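Long-range contacts in bacillaene synthase dehydratase PksH (Bacillus subtilis, PDB 3HP0), which catalyses the dehydration of the (S)-3-hydroxy-3-methylglutaryl group tethered to PksL to a 3-methylglutaconyl moiety during synthesis of the antibiotic bacillaene: residues Y6-V11 and D33-E38; S105-K110 and A125-T130; I152-R157 and L180-D185. All blocks are in the same frame, centred on the assembly; numbering follows the deposited sequence.

Contact 1. Residues Y6-V11 and D33-E38; sequences YQTIKV and DTLIEE
The side chain of E38 lies alongside the ring of Y6, the two running past each other in opposite directions, with E38 CG 3.5 Å from Y6 CD2 and the carboxylate turned 29° from the ring plane. With CG anti to its own carbonyl carbon and the chain extended beyond it, E38 reaches from the first turn of helix 34-48 to the bend that leads into strand 9-14, where its carboxylate receives a run of backbone N-H groups. Q7 N gives a hydrogen bond of 2.9 Å to E38 OE2; the N-H of Q7 approaches this oxygen from above the carboxylate plane. T8 N bonds to E38 OE1 at 3.1 Å, on the syn lone pair and fairly straight (163°). The same OE1 takes two weak bonds, from T8 OG1 and from I9 N. A glutamate suits this place because it has both the length to cross the gap and two acceptors for amides that the turn directs at it; the buried negative charge is probably eased by these donors.

T8 has OG1 in the crowded position between its backbone N and carbonyl carbon (chi1 61°), which sets the hydroxyl against the helix, 3.2 Å from L35 CA, and within reach of the carboxylate. Aliphatic carbons close the flanks of the polar centre: I9 CD1 packs 3.8 Å from E38 CB, and Y6 CB sits 3.0 Å from E38 OE1. Helix 34-48 is thereby joined to strands 9-14 and 17-22, the antiparallel pair at one edge of the crotonase sheet: Y6 and I9 both pack on V42 one turn further along the helix, while I9 and L35 share F22 on strand 17-22.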
ATOM      1  N   TYR A   6     -11.138  16.388  -4.091  1.00 63.27           N
ATOM      2  CA  TYR A   6     -10.743  15.004  -4.374  1.00 62.12           C
ATOM      3  C   TYR A   6     -11.747  14.064  -5.043  1.00 61.64           C
ATOM      4  O   TYR A   6     -12.908  13.988  -4.639  1.00 61.14           O
ATOM      5  CB  TYR A   6     -10.236  14.343  -3.082  1.00 59.76           C
ATOM      6  CG  TYR A   6      -9.256  15.214  -2.325  1.00 57.58           C
ATOM      7  CD1 TYR A   6      -9.516  15.613  -1.008  1.00 56.34           C
ATOM      8  CD2 TYR A   6      -8.100  15.698  -2.945  1.00 57.14           C
ATOM      9  CE1 TYR A   6      -8.651  16.481  -0.328  1.00 55.34           C
ATOM     10  CE2 TYR A   6      -7.222  16.564  -2.274  1.00 55.86           C
ATOM     11  CZ  TYR A   6      -7.509  16.956  -0.963  1.00 54.98           C
ATOM     12  OH  TYR A   6      -6.679  17.827  -0.289  1.00 55.46           O
ATOM     13  N   GLN A   7     -11.271  13.330  -6.051  1.00 61.56           N
ATOM     14  CA  GLN A   7     -12.089  12.364  -6.781  1.00 62.20           C
ATOM     15  C   GLN A   7     -12.020  10.959  -6.175  1.00 61.98           C
ATOM     16  O   GLN A   7     -12.941  10.166  -6.353  1.00 62.77           O
ATOM     17  CB  GLN A   7     -11.632  12.249  -8.242  1.00 63.54           C
ATOM     18  CG  GLN A   7     -12.207  13.240  -9.232  1.00 64.24           C
ATOM     19  CD  GLN A   7     -12.284  12.637 -10.635  1.00 66.03           C
ATOM     20  OE1 GLN A   7     -11.365  11.939 -11.075  1.00 65.67           O
ATOM     21  NE2 GLN A   7     -13.379  12.910 -11.343  1.00 65.38           N
ATOM     22  N   THR A   8     -10.941  10.643  -5.466  1.00 61.15           N
ATOM     23  CA  THR A   8     -10.801   9.295  -4.924  1.00 60.17           C
ATOM     24  C   THR A   8     -10.722   9.129  -3.412  1.00 58.98           C
ATOM     25  O   THR A   8     -10.837   8.015  -2.898  1.00 59.73           O
ATOM     26  CB  THR A   8      -9.563   8.607  -5.521  1.00 61.49           C
ATOM     27  OG1 THR A   8      -8.387   9.357  -5.180  1.00 62.70           O
ATOM     28  CG2 THR A   8      -9.678   8.526  -7.042  1.00 61.89           C
ATOM     29  N   ILE A   9     -10.524  10.223  -2.690  1.00 57.59           N
ATOM     30  CA  ILE A   9     -10.415  10.128  -1.238  1.00 55.59           C
ATOM     31  C   ILE A   9     -11.221  11.164  -0.469  1.00 55.38           C
ATOM     32  O   ILE A   9     -11.541  12.237  -0.990  1.00 54.06           O
ATOM     33  CB  ILE A   9      -8.946  10.262  -0.777  1.00 53.97           C
ATOM     34  CG1 ILE A   9      -8.359  11.579  -1.289  1.00 51.82           C
ATOM     35  CG2 ILE A   9      -8.143   9.066  -1.254  1.00 53.33           C
ATOM     36  CD1 ILE A   9      -6.969  11.878  -0.787  1.00 51.79           C
ATOM     37  N   LYS A  10     -11.544  10.823   0.777  1.00 54.41           N
ATOM     38  CA  LYS A  10     -12.271  11.722   1.660  1.00 54.62           C
ATOM     39  C   LYS A  10     -11.294  12.103   2.765  1.00 52.99           C
ATOM     40  O   LYS A  10     -10.890  11.260   3.563  1.00 53.81           O
ATOM     41  CB  LYS A  10     -13.475  11.032   2.306  1.00 56.75           C
ATOM     42  CG  LYS A  10     -14.240  10.048   1.443  1.00 60.38           C
ATOM     43  CD  LYS A  10     -15.441   9.509   2.218  1.00 63.08           C
ATOM     44  CE  LYS A  10     -15.865   8.121   1.741  1.00 65.73           C
ATOM     45  NZ  LYS A  10     -16.347   8.073   0.325  1.00 67.19           N
ATOM     46  N   VAL A  11     -10.901  13.365   2.815  1.00 51.74           N
ATOM     47  CA  VAL A  11      -9.978  13.790   3.853  1.00 50.09           C
ATOM     48  C   VAL A  11     -10.762  14.380   5.022  1.00 50.41           C
ATOM     49  O   VAL A  11     -11.807  15.010   4.837  1.00 49.60           O
ATOM     50  CB  VAL A  11      -8.965  14.820   3.313  1.00 49.02           C
ATOM     51  CG1 VAL A  11      -7.921  15.149   4.382  1.00 46.41           C
ATOM     52  CG2 VAL A  11      -8.290  14.260   2.077  1.00 46.39           C
ATOM     53  N   ASP A  33      -4.391   6.854 -11.161  1.00 67.09           N
ATOM     54  CA  ASP A  33      -3.240   7.757 -11.154  1.00 65.74           C
ATOM     55  C   ASP A  33      -3.616   9.073 -10.492  1.00 64.39           C
ATOM     56  O   ASP A  33      -2.747   9.861 -10.126  1.00 64.08           O
ATOM     57  CB  ASP A  33      -2.729   8.003 -12.577  1.00 68.12           C
ATOM     58  CG  ASP A  33      -2.364   6.711 -13.291  1.00 70.65           C
ATOM     59  OD1 ASP A  33      -3.285   6.046 -13.815  1.00 70.69           O
ATOM     60  OD2 ASP A  33      -1.162   6.356 -13.315  1.00 72.21           O
ATOM     61  N   THR A  34      -4.916   9.307 -10.334  1.00 63.29           N
ATOM     62  CA  THR A  34      -5.395  10.527  -9.694  1.00 62.75           C
ATOM     63  C   THR A  34      -5.254  10.356  -8.179  1.00 62.00           C
ATOM     64  O   THR A  34      -4.878  11.285  -7.454  1.00 61.47           O
ATOM     65  CB  THR A  34      -6.884  10.789 -10.042  1.00 62.85           C
ATOM     66  OG1 THR A  34      -7.043  10.813 -11.463  1.00 63.18           O
ATOM     67  CG2 THR A  34      -7.361  12.119  -9.467  1.00 61.23           C
ATOM     68  N   LEU A  35      -5.560   9.146  -7.719  1.00 60.99           N
ATOM     69  CA  LEU A  35      -5.480   8.795  -6.307  1.00 60.69           C
ATOM     70  C   LEU A  35      -4.092   9.064  -5.731  1.00 60.02           C
ATOM     71  O   LEU A  35      -3.966   9.533  -4.603  1.00 59.61           O
ATOM     72  CB  LEU A  35      -5.849   7.317  -6.116  1.00 60.86           C
ATOM     73  CG  LEU A  35      -5.829   6.745  -4.695  1.00 60.09           C
ATOM     74  CD1 LEU A  35      -6.792   5.583  -4.593  1.00 59.86           C
ATOM     75  CD2 LEU A  35      -4.429   6.302  -4.337  1.00 61.07           C
ATOM     76  N   ILE A  36      -3.053   8.766  -6.507  1.00 58.56           N
ATOM     77  CA  ILE A  36      -1.676   8.982  -6.068  1.00 57.30           C
ATOM     78  C   ILE A  36      -1.376  10.463  -5.875  1.00 57.55           C
ATOM     79  O   ILE A  36      -0.732  10.863  -4.901  1.00 57.51           O
ATOM     80  CB  ILE A  36      -0.677   8.421  -7.091  1.00 55.63           C
ATOM     81  CG1 ILE A  36      -0.833   6.905  -7.188  1.00 54.93           C
ATOM     82  CG2 ILE A  36       0.742   8.795  -6.695  1.00 55.52           C
ATOM     83  CD1 ILE A  36       0.080   6.265  -8.209  1.00 55.83           C
ATOM     84  N   GLU A  37      -1.843  11.268  -6.820  1.00 57.86           N
ATOM     85  CA  GLU A  37      -1.639  12.707  -6.781  1.00 58.25           C
ATOM     86  C   GLU A  37      -2.365  13.340  -5.592  1.00 56.53           C
ATOM     87  O   GLU A  37      -1.798  14.167  -4.879  1.00 55.73           O
ATOM     88  CB  GLU A  37      -2.116  13.335  -8.101  1.00 60.92           C
ATOM     89  CG  GLU A  37      -1.987  14.856  -8.175  1.00 64.71           C
ATOM     90  CD  GLU A  37      -0.598  15.356  -7.798  1.00 67.22           C
ATOM     91  OE1 GLU A  37      -0.194  15.188  -6.627  1.00 68.78           O
ATOM     92  OE2 GLU A  37       0.093  15.918  -8.672  1.00 68.36           O
ATOM     93  N   GLU A  38      -3.614  12.948  -5.374  1.00 55.17           N
ATOM     94  CA  GLU A  38      -4.397  13.483  -4.266  1.00 55.07           C
ATOM     95  C   GLU A  38      -3.758  13.187  -2.909  1.00 53.07           C
ATOM     96  O   GLU A  38      -3.822  14.007  -1.995  1.00 51.96           O
ATOM     97  CB  GLU A  38      -5.817  12.915  -4.307  1.00 57.28           C
ATOM     98  CG  GLU A  38      -6.690  13.540  -5.379  1.00 61.71           C
ATOM     99  CD  GLU A  38      -8.016  12.819  -5.543  1.00 65.00           C
ATOM    100  OE1 GLU A  38      -8.561  12.337  -4.526  1.00 66.83           O
ATOM    101  OE2 GLU A  38      -8.522  12.744  -6.684  1.00 66.00           O
TER

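Contact 2. Residues S105-K110 and A125-T130; sequences SHVRGK and AIADQT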
ATOM      1  N   SER A 105      -2.015   2.328   8.982  1.00 25.36           N
ATOM      2  CA  SER A 105      -2.944   1.633   8.106  1.00 28.55           C
ATOM      3  C   SER A 105      -4.000   1.017   9.008  1.00 29.84           C
ATOM      4  O   SER A 105      -3.684   0.450  10.069  1.00 27.54           O
ATOM      5  CB  SER A 105      -2.257   0.495   7.350  1.00 28.37           C
ATOM      6  OG  SER A 105      -1.574   0.977   6.219  1.00 36.54           O
ATOM      7  N   HIS A 106      -5.251   1.138   8.594  1.00 30.62           N
ATOM      8  CA  HIS A 106      -6.351   0.558   9.344  1.00 33.03           C
ATOM      9  C   HIS A 106      -7.007  -0.365   8.332  1.00 33.57           C
ATOM     10  O   HIS A 106      -7.725   0.081   7.435  1.00 32.32           O
ATOM     11  CB  HIS A 106      -7.309   1.646   9.820  1.00 35.60           C
ATOM     12  CG  HIS A 106      -8.456   1.123  10.621  1.00 38.78           C
ATOM     13  ND1 HIS A 106      -8.363  -0.017  11.388  1.00 41.45           N
ATOM     14  CD2 HIS A 106      -9.717   1.583  10.782  1.00 40.53           C
ATOM     15  CE1 HIS A 106      -9.519  -0.239  11.985  1.00 40.10           C
ATOM     16  NE2 HIS A 106     -10.358   0.718  11.634  1.00 41.24           N
ATOM     17  N   VAL A 107      -6.741  -1.657   8.481  1.00 34.20           N
ATOM     18  CA  VAL A 107      -7.235  -2.651   7.549  1.00 35.71           C
ATOM     19  C   VAL A 107      -8.387  -3.543   7.986  1.00 36.65           C
ATOM     20  O   VAL A 107      -8.414  -4.059   9.105  1.00 35.81           O
ATOM     21  CB  VAL A 107      -6.082  -3.582   7.096  1.00 36.58           C
ATOM     22  CG1 VAL A 107      -5.978  -3.576   5.593  1.00 37.65           C
ATOM     23  CG2 VAL A 107      -4.770  -3.138   7.715  1.00 37.63           C
ATOM     24  N   ARG A 108      -9.322  -3.730   7.062  1.00 38.15           N
ATOM     25  CA  ARG A 108     -10.482  -4.595   7.253  1.00 41.59           C
ATOM     26  C   ARG A 108     -10.709  -5.248   5.883  1.00 42.43           C
ATOM     27  O   ARG A 108     -10.694  -4.562   4.862  1.00 43.16           O
ATOM     28  CB  ARG A 108     -11.743  -3.791   7.590  1.00 43.03           C
ATOM     29  CG  ARG A 108     -11.702  -2.825   8.766  1.00 46.20           C
ATOM     30  CD  ARG A 108     -12.914  -1.887   8.637  1.00 51.83           C
ATOM     31  NE  ARG A 108     -13.189  -1.071   9.817  1.00 56.20           N
ATOM     32  CZ  ARG A 108     -13.777  -1.520  10.925  1.00 58.38           C
ATOM     33  NH1 ARG A 108     -14.159  -2.790  11.017  1.00 59.21           N
ATOM     34  NH2 ARG A 108     -13.991  -0.694  11.944  1.00 58.39           N
ATOM     35  N   GLY A 109     -10.914  -6.559   5.847  1.00 42.79           N
ATOM     36  CA  GLY A 109     -11.172  -7.200   4.570  1.00 44.01           C
ATOM     37  C   GLY A 109      -9.983  -7.697   3.764  1.00 44.57           C
ATOM     38  O   GLY A 109      -8.857  -7.749   4.248  1.00 44.89           O
ATOM     39  N   LYS A 110     -10.260  -8.073   2.520  1.00 45.54           N
ATOM     40  CA  LYS A 110      -9.248  -8.587   1.609  1.00 46.14           C
ATOM     41  C   LYS A 110      -8.324  -7.483   1.124  1.00 46.17           C
ATOM     42  O   LYS A 110      -8.771  -6.391   0.758  1.00 47.03           O
ATOM     43  CB  LYS A 110      -9.911  -9.239   0.396  1.00 47.62           C
ATOM     44  CG  LYS A 110     -10.707 -10.497   0.697  1.00 51.81           C
ATOM     45  CD  LYS A 110     -11.662 -10.842  -0.453  1.00 54.97           C
ATOM     46  CE  LYS A 110     -10.938 -10.985  -1.789  1.00 56.49           C
ATOM     47  NZ  LYS A 110     -11.889 -11.166  -2.932  1.00 58.54           N
ATOM     48  N   ALA A 125       0.537  -0.594  11.201  1.00 23.04           N
ATOM     49  CA  ALA A 125      -0.598  -1.197  10.520  1.00 24.95           C
ATOM     50  C   ALA A 125      -1.444  -2.009  11.495  1.00 25.38           C
ATOM     51  O   ALA A 125      -0.949  -2.941  12.124  1.00 22.86           O
ATOM     52  CB  ALA A 125      -0.110  -2.085   9.375  1.00 22.88           C
ATOM     53  N   ILE A 126      -2.715  -1.646  11.613  1.00 25.68           N
ATOM     54  CA  ILE A 126      -3.628  -2.356  12.508  1.00 29.60           C
ATOM     55  C   ILE A 126      -4.794  -2.972  11.727  1.00 29.02           C
ATOM     56  O   ILE A 126      -5.153  -2.513  10.647  1.00 28.82           O
ATOM     57  CB  ILE A 126      -4.203  -1.411  13.582  1.00 30.29           C
ATOM     58  CG1 ILE A 126      -5.145  -0.405  12.936  1.00 29.79           C
ATOM     59  CG2 ILE A 126      -3.079  -0.660  14.272  1.00 31.04           C
ATOM     60  CD1 ILE A 126      -5.787   0.514  13.920  1.00 34.70           C
ATOM     61  N   ALA A 127      -5.395  -4.015  12.276  1.00 30.83           N
ATOM     62  CA  ALA A 127      -6.503  -4.642  11.574  1.00 32.72           C
ATOM     63  C   ALA A 127      -7.467  -5.342  12.522  1.00 34.00           C
ATOM     64  O   ALA A 127      -7.278  -5.321  13.741  1.00 31.45           O
ATOM     65  CB  ALA A 127      -5.951  -5.640  10.551  1.00 29.14           C
ATOM     66  N   ASP A 128      -8.510  -5.938  11.946  1.00 37.43           N
ATOM     67  CA  ASP A 128      -9.490  -6.702  12.709  1.00 41.94           C
ATOM     68  C   ASP A 128      -9.437  -8.146  12.209  1.00 43.34           C
ATOM     69  O   ASP A 128      -8.655  -8.460  11.313  1.00 44.93           O
ATOM     70  CB  ASP A 128     -10.904  -6.131  12.549  1.00 42.80           C
ATOM     71  CG  ASP A 128     -11.409  -6.185  11.120  1.00 44.84           C
ATOM     72  OD1 ASP A 128     -11.091  -7.156  10.402  1.00 46.11           O
ATOM     73  OD2 ASP A 128     -12.148  -5.260  10.721  1.00 44.17           O
ATOM     74  N   GLN A 129     -10.264  -9.009  12.791  1.00 45.17           N
ATOM     75  CA  GLN A 129     -10.329 -10.435  12.444  1.00 45.92           C
ATOM     76  C   GLN A 129     -10.532 -10.701  10.954  1.00 43.84           C
ATOM     77  O   GLN A 129     -10.145 -11.744  10.430  1.00 44.48           O
ATOM     78  CB  GLN A 129     -11.495 -11.096  13.182  1.00 49.77           C
ATOM     79  CG  GLN A 129     -11.740 -10.595  14.575  1.00 54.46           C
ATOM     80  CD  GLN A 129     -10.833 -11.246  15.587  1.00 58.48           C
ATOM     81  OE1 GLN A 129     -10.740 -12.475  15.646  1.00 61.54           O
ATOM     82  NE2 GLN A 129     -10.167 -10.436  16.402  1.00 59.27           N
ATOM     83  N   THR A 130     -11.172  -9.759  10.286  1.00 41.74           N
ATOM     84  CA  THR A 130     -11.486  -9.879   8.874  1.00 41.91           C
ATOM     85  C   THR A 130     -10.343  -9.785   7.853  1.00 40.81           C
ATOM     86  O   THR A 130     -10.415 -10.407   6.791  1.00 40.43           O
ATOM     87  CB  THR A 130     -12.541  -8.839   8.515  1.00 43.36           C
ATOM     88  OG1 THR A 130     -13.772  -9.194   9.156  1.00 45.47           O
ATOM     89  CG2 THR A 130     -12.736  -8.757   7.014  1.00 45.28           C
TER
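Strands 102-107 and 124-127 run side by side in parallel, and their buried part is closely knit. I126 N bonds to S105 O and V107 N to I126 O, both at 2.8 Å and almost perfectly straight, so I126 grips the neighbouring strand through both its N-H and its carbonyl. S105, A125 and A127, all small, share one face with the compact, beta-branched V107, and V119 of helix 115-121 packs against S105, V107 and A125. V107 CG2 lies 4.0 Å from A127 CB, and S105 OG is hydrogen-bonded with T122 OG1. On the other face I126 CG1 comes 3.6 Å from H106 ND1, a buried nitrogen without a partner, while H106 NE2 is hydrogen-bonded with D189 OD1.

Past V107 the pairing loosens: D128 N reaches V107 O only weakly, at 3.4 Å. R108 then crosses D128 at about a right angle, NH1 meeting OD2 at 3.2 Å in a salt bridge with planes 61° apart. T130, exposed to solvent, still brings CG2 within 3.1 Å of G109 N. At the backbone angles of G109 a CB would collide with the preceding carbonyl O, which suits glycine. Strand 102-107, strand 110-112 of a second sheet and helix 115-121, followed by parallel strand 124-127, follow the beta-beta-alpha pattern of the crotonase fold.

Contact 3. Residues I152-R157 and L180-D185; sequences IRRIGR and LIDAFD
In this crotonase-fold protein the C-terminal end of helix 148-155 meets the loop between helices 172-178 and 190-199, and an arginine-aspartate salt bridge joins the two. R154, its chain extended from CG to NE, brings its guanidinium edge to D182. R154 NH1 and R154 NH2 both hydrogen-bond to D182 OD1, at 3.1 and 3.2 Å, as part of the salt bridge, and OD1 lies in the guanidinium plane. The carboxylate is turned 65° from that plane; NH2 meets the syn lone pair of OD1, whereas NH1 approaches from above the carboxylate plane. Arginine suits this place because it has donors for several acceptors at once: NE bonds to S120 O, NH2 to T122 O and NH1 to G179 O, which fixes the rotation of the group. D182 OD1 also accepts from A125 N.

I155 CG2 lies 3.9 Å from L180 CB, apolar packing beside the salt bridge. G156 is the first residue after the helix to leave helical backbone angles, with positive phi (97°), where a CB would press against the preceding carbonyl O; it also stands at the N-cap position of helix 157-166. Together R154 and D182 tie helix 148-155 to edge strand 124-127 of the crotonase core.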
ATOM      1  N   ILE A 152       9.106  -6.753   2.367  1.00 17.37           N
ATOM      2  CA  ILE A 152      10.319  -7.383   2.857  1.00 18.06           C
ATOM      3  C   ILE A 152      10.882  -6.678   4.079  1.00 19.25           C
ATOM      4  O   ILE A 152      11.354  -7.326   5.012  1.00 18.76           O
ATOM      5  CB  ILE A 152      11.388  -7.438   1.738  1.00 20.64           C
ATOM      6  CG1 ILE A 152      10.946  -8.468   0.692  1.00 18.96           C
ATOM      7  CG2 ILE A 152      12.789  -7.724   2.337  1.00 13.55           C
ATOM      8  CD1 ILE A 152      11.911  -8.641  -0.459  1.00 21.37           C
ATOM      9  N   ARG A 153      10.835  -5.349   4.087  1.00 21.11           N
ATOM     10  CA  ARG A 153      11.347  -4.625   5.242  1.00 23.98           C
ATOM     11  C   ARG A 153      10.562  -5.027   6.507  1.00 23.57           C
ATOM     12  O   ARG A 153      11.105  -5.034   7.608  1.00 24.44           O
ATOM     13  CB  ARG A 153      11.253  -3.105   5.036  1.00 24.92           C
ATOM     14  CG  ARG A 153      11.584  -2.333   6.324  1.00 27.57           C
ATOM     15  CD  ARG A 153      11.170  -0.859   6.307  1.00 28.77           C
ATOM     16  NE  ARG A 153      11.093  -0.348   7.679  1.00 32.00           N
ATOM     17  CZ  ARG A 153      10.103  -0.624   8.532  1.00 30.66           C
ATOM     18  NH1 ARG A 153       9.086  -1.396   8.156  1.00 29.50           N
ATOM     19  NH2 ARG A 153      10.145  -0.159   9.775  1.00 27.09           N
ATOM     20  N   ARG A 154       9.290  -5.368   6.337  1.00 23.40           N
ATOM     21  CA  ARG A 154       8.453  -5.755   7.472  1.00 24.40           C
ATOM     22  C   ARG A 154       8.525  -7.214   7.906  1.00 22.86           C
ATOM     23  O   ARG A 154       8.607  -7.500   9.097  1.00 23.50           O
ATOM     24  CB  ARG A 154       6.978  -5.426   7.191  1.00 24.21           C
ATOM     25  CG  ARG A 154       6.511  -4.105   7.753  1.00 22.42           C
ATOM     26  CD  ARG A 154       5.065  -3.829   7.389  1.00 20.23           C
ATOM     27  NE  ARG A 154       4.606  -2.590   7.995  1.00 21.53           N
ATOM     28  CZ  ARG A 154       4.087  -2.493   9.219  1.00 25.04           C
ATOM     29  NH1 ARG A 154       3.943  -3.580   9.974  1.00 24.97           N
ATOM     30  NH2 ARG A 154       3.754  -1.298   9.705  1.00 23.38           N
ATOM     31  N   ILE A 155       8.507  -8.142   6.950  1.00 21.61           N
ATOM     32  CA  ILE A 155       8.486  -9.560   7.312  1.00 19.84           C
ATOM     33  C   ILE A 155       9.696 -10.393   6.958  1.00 21.09           C
ATOM     34  O   ILE A 155       9.763 -11.560   7.311  1.00 21.62           O
ATOM     35  CB  ILE A 155       7.261 -10.249   6.702  1.00 18.98           C
ATOM     36  CG1 ILE A 155       7.352 -10.225   5.178  1.00 16.08           C
ATOM     37  CG2 ILE A 155       5.988  -9.528   7.135  1.00 20.83           C
ATOM     38  CD1 ILE A 155       6.240 -11.001   4.509  1.00 16.90           C
ATOM     39  N   GLY A 156      10.650  -9.802   6.257  1.00 22.44           N
ATOM     40  CA  GLY A 156      11.833 -10.543   5.889  1.00 21.84           C
ATOM     41  C   GLY A 156      11.708 -11.091   4.483  1.00 23.12           C
ATOM     42  O   GLY A 156      10.618 -11.146   3.913  1.00 22.94           O
ATOM     43  N   ARG A 157      12.843 -11.492   3.933  1.00 23.69           N
ATOM     44  CA  ARG A 157      12.912 -12.037   2.594  1.00 26.73           C
ATOM     45  C   ARG A 157      12.191 -13.378   2.444  1.00 24.80           C
ATOM     46  O   ARG A 157      11.422 -13.565   1.509  1.00 22.40           O
ATOM     47  CB  ARG A 157      14.377 -12.201   2.185  1.00 30.50           C
ATOM     48  CG  ARG A 157      14.801 -11.297   1.057  1.00 35.53           C
ATOM     49  CD  ARG A 157      15.725 -10.165   1.497  1.00 39.04           C
ATOM     50  NE  ARG A 157      15.879  -9.211   0.395  1.00 44.06           N
ATOM     51  CZ  ARG A 157      16.414  -8.002   0.497  1.00 43.88           C
ATOM     52  NH1 ARG A 157      16.874  -7.557   1.655  1.00 44.46           N
ATOM     53  NH2 ARG A 157      16.456  -7.222  -0.570  1.00 47.54           N
ATOM     54  N   LEU A 180       3.768  -8.342   9.520  1.00 19.43           N
ATOM     55  CA  LEU A 180       3.078  -7.595   8.469  1.00 19.50           C
ATOM     56  C   LEU A 180       2.182  -6.533   9.101  1.00 22.58           C
ATOM     57  O   LEU A 180       2.049  -5.430   8.583  1.00 25.25           O
ATOM     58  CB  LEU A 180       2.231  -8.524   7.600  1.00 19.88           C
ATOM     59  CG  LEU A 180       1.347  -7.799   6.566  1.00 21.15           C
ATOM     60  CD1 LEU A 180       2.151  -6.713   5.848  1.00 18.22           C
ATOM     61  CD2 LEU A 180       0.789  -8.797   5.554  1.00 19.50           C
ATOM     62  N   ILE A 181       1.557  -6.869  10.220  1.00 24.05           N
ATOM     63  CA  ILE A 181       0.719  -5.915  10.905  1.00 27.53           C
ATOM     64  C   ILE A 181       1.091  -5.909  12.386  1.00 28.71           C
ATOM     65  O   ILE A 181       1.436  -6.950  12.960  1.00 29.08           O
ATOM     66  CB  ILE A 181      -0.819  -6.234  10.737  1.00 29.27           C
ATOM     67  CG1 ILE A 181      -1.089  -7.689  11.070  1.00 30.38           C
ATOM     68  CG2 ILE A 181      -1.300  -5.910   9.323  1.00 30.37           C
ATOM     69  CD1 ILE A 181      -1.362  -7.900  12.530  1.00 37.79           C
ATOM     70  N   ASP A 182       1.051  -4.728  12.992  1.00 27.87           N
ATOM     71  CA  ASP A 182       1.350  -4.563  14.408  1.00 30.50           C
ATOM     72  C   ASP A 182      -0.046  -4.494  15.019  1.00 32.95           C
ATOM     73  O   ASP A 182      -0.840  -3.642  14.636  1.00 38.96           O
ATOM     74  CB  ASP A 182       2.082  -3.226  14.657  1.00 28.48           C
ATOM     75  CG  ASP A 182       3.125  -2.915  13.601  1.00 26.93           C
ATOM     76  OD1 ASP A 182       2.778  -2.339  12.544  1.00 24.73           O
ATOM     77  OD2 ASP A 182       4.318  -3.239  13.803  1.00 28.60           O
ATOM     78  N   ALA A 183      -0.380  -5.393  15.927  1.00 32.50           N
ATOM     79  CA  ALA A 183      -1.710  -5.357  16.567  1.00 32.16           C
ATOM     80  C   ALA A 183      -2.940  -5.438  15.646  1.00 32.89           C
ATOM     81  O   ALA A 183      -3.015  -4.827  14.586  1.00 32.82           O
ATOM     82  CB  ALA A 183      -1.833  -4.124  17.422  1.00 29.91           C
ATOM     83  N   PHE A 184      -3.925  -6.190  16.104  1.00 34.42           N
ATOM     84  CA  PHE A 184      -5.166  -6.376  15.385  1.00 35.46           C
ATOM     85  C   PHE A 184      -6.187  -6.793  16.435  1.00 36.50           C
ATOM     86  O   PHE A 184      -5.817  -7.285  17.503  1.00 34.80           O
ATOM     87  CB  PHE A 184      -4.999  -7.453  14.303  1.00 34.55           C
ATOM     88  CG  PHE A 184      -4.959  -8.852  14.843  1.00 33.25           C
ATOM     89  CD1 PHE A 184      -6.135  -9.596  14.962  1.00 32.53           C
ATOM     90  CD2 PHE A 184      -3.742  -9.448  15.199  1.00 34.29           C
ATOM     91  CE1 PHE A 184      -6.107 -10.891  15.445  1.00 31.28           C
ATOM     92  CE2 PHE A 184      -3.709 -10.754  15.686  1.00 32.89           C
ATOM     93  CZ  PHE A 184      -4.891 -11.479  15.795  1.00 33.85           C
ATOM     94  N   ASP A 185      -7.466  -6.594  16.135  1.00 38.13           N
ATOM     95  CA  ASP A 185      -8.510  -6.949  17.082  1.00 41.35           C
ATOM     96  C   ASP A 185      -9.891  -6.847  16.450  1.00 41.92           C
ATOM     97  O   ASP A 185     -10.082  -6.113  15.479  1.00 40.95           O
ATOM     98  CB  ASP A 185      -8.417  -6.020  18.300  1.00 44.30           C
ATOM     99  CG  ASP A 185      -9.291  -6.474  19.461  1.00 48.65           C
ATOM    100  OD1 ASP A 185     -10.543  -6.380  19.369  1.00 49.26           O
ATOM    101  OD2 ASP A 185      -8.712  -6.934  20.473  1.00 49.84           O
TER

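In the fold
From the N terminus, contact 1 closes first, bringing 6-11 back against 33-38 around a loop that holds the rest of strand 9-14 and all of strand 17-22. Contact 2 closes next, pairing 105-110 with 125-130 across strand 110-112 and helix 115-121, and contact 3 then joins 152-157 to 180-185 over two helices. The three follow in series; none nests or crosses. Contacts 1 and 2 lie at opposite edges of the same five-stranded sheet, with centres about 21 Å apart, and do not touch. Contacts 2 and 3 do touch: A125 O to D182 N (2.8 Å) and A127 O to D185 N (2.7 Å) are probable hydrogen bonds that lay 180-185 along edge strand 124-127.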